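Local structure of putative short-chain dehydrogenase/reductase (Burkholderia xenovorans, 5K9Z) at residues Val249-Ser252 with Gly253-Ala257. The protein probably acts as an NAD- or NADP-dependent oxidoreductase of the short-chain dehydrogenase/reductase family, working on CH-OH groups. Residues are numbered along the deposited sequence; the frame is centred on the assembly and turned at random.
Sequences VVDS and GVTVA
The carboxylate plane of Asp251 is gripped by the backbone that follows it: the N-H of Gly253 lies well above the plane at OD1, and that of Thr255 comes to OD2 on the syn side, 30° out of the plane. Gly253 N reaches OD1 of Asp251 at 2.8 Å, whereas Thr255 N meets OD2 of Asp251 at 2.9 Å. OG1 of Thr255 lies 3.0 Å from the same OD2 and may donate to it, although another acceptor competes for that proton. With chi1 at 75°, CG of Asp251 sits between its own backbone N and carbonyl carbon, which turns the carboxylate toward the start of helix 254-257, where Gly253 holds the N-cap position. Asp251 to Val254 form a type I' turn, closed by Val254 N bonding Asp251 O at 3.3 Å; CG2 of Val254 rests 3.5 Å from that oxygen. CG1 of Val249 comes within 4.0 Å of OG1 of Thr255. Ser252 OG is hydrogen-bonded to the hydroxyl of Ser217. The turn thus carries the chain from the last strand of the Rossmann-type sheet, 247-250, into the short helix 254-257, which borders the second subunit. Two backbone N-H groups at the first turn of a helix would probably favour the ionised form of Asp251.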
loop_
_atom_site.group_PDB
_atom_site.type_symbol
_atom_site.label_atom_id
_atom_site.label_comp_id
_atom_site.label_asym_id
_atom_site.label_seq_id
_atom_site.Cartn_x
_atom_site.Cartn_y
_atom_site.Cartn_z
ATOM N N VAL C 249 -8.296 -6.704 3.426
ATOM C CA VAL C 249 -7.280 -6.767 4.480
ATOM C C VAL C 249 -7.973 -6.838 5.835
ATOM O O VAL C 249 -8.876 -6.038 6.127
ATOM C CB VAL C 249 -6.336 -5.555 4.413
ATOM C CG1 VAL C 249 -5.337 -5.571 5.584
ATOM C CG2 VAL C 249 -5.624 -5.484 3.057
ATOM N N VAL C 250 -7.555 -7.797 6.664
ATOM C CA VAL C 250 -8.143 -8.004 7.987
ATOM C C VAL C 250 -6.972 -8.000 8.964
ATOM O O VAL C 250 -6.448 -9.055 9.326
ATOM C CB VAL C 250 -8.948 -9.309 8.083
ATOM C CG1 VAL C 250 -9.694 -9.386 9.426
ATOM C CG2 VAL C 250 -9.922 -9.455 6.896
ATOM N N ASP C 251 -6.555 -6.792 9.408
ATOM C CA ASP C 251 -5.313 -6.685 10.170
ATOM C C ASP C 251 -5.368 -5.605 11.247
ATOM O O ASP C 251 -4.316 -5.113 11.658
ATOM C CB ASP C 251 -4.133 -6.402 9.205
ATOM C CG ASP C 251 -4.114 -4.950 8.679
ATOM O OD1 ASP C 251 -5.146 -4.239 8.718
ATOM O OD2 ASP C 251 -3.055 -4.523 8.186
ATOM N N SER C 252 -6.550 -5.186 11.667
ATOM C CA SER C 252 -6.705 -4.135 12.665
ATOM C C SER C 252 -6.085 -2.817 12.223
ATOM O O SER C 252 -5.825 -1.958 13.060
ATOM C CB SER C 252 -6.126 -4.562 14.024
ATOM O OG SER C 252 -6.825 -5.683 14.509
ATOM N N GLY C 253 -5.828 -2.648 10.924
ATOM C CA GLY C 253 -5.330 -1.395 10.374
ATOM C C GLY C 253 -3.826 -1.216 10.332
ATOM O O GLY C 253 -3.361 -0.133 9.957
ATOM N N VAL C 254 -3.044 -2.261 10.633
ATOM C CA VAL C 254 -1.600 -2.097 10.803
ATOM C C VAL C 254 -0.925 -1.637 9.508
ATOM O O VAL C 254 -0.009 -0.802 9.539
ATOM C CB VAL C 254 -0.976 -3.403 11.340
ATOM C CG1 VAL C 254 0.532 -3.374 11.182
ATOM C CG2 VAL C 254 -1.363 -3.600 12.814
ATOM N N THR C 255 -1.330 -2.192 8.355
ATOM C CA THR C 255 -0.599 -1.902 7.120
ATOM C C THR C 255 -0.813 -0.461 6.654
ATOM O O THR C 255 0.071 0.108 6.007
ATOM C CB THR C 255 -0.992 -2.879 5.993
ATOM O OG1 THR C 255 -2.402 -2.816 5.746
ATOM C CG2 THR C 255 -0.601 -4.315 6.339
ATOM N N VAL C 256 -1.955 0.142 6.970
ATOM C CA VAL C 256 -2.281 1.484 6.493
ATOM C C VAL C 256 -2.391 2.515 7.612
ATOM O O VAL C 256 -2.510 3.719 7.313
ATOM C CB VAL C 256 -3.575 1.494 5.645
ATOM C CG1 VAL C 256 -3.356 0.784 4.298
ATOM C CG2 VAL C 256 -4.713 0.859 6.402
ATOM N N ALA C 257 -2.343 2.113 8.883
ATOM C CA ALA C 257 -2.469 3.094 9.960
ATOM C C ALA C 257 -1.456 2.838 11.059
ATOM O O ALA C 257 -1.505 3.515 12.095
ATOM C CB ALA C 257 -3.873 3.097 10.574
#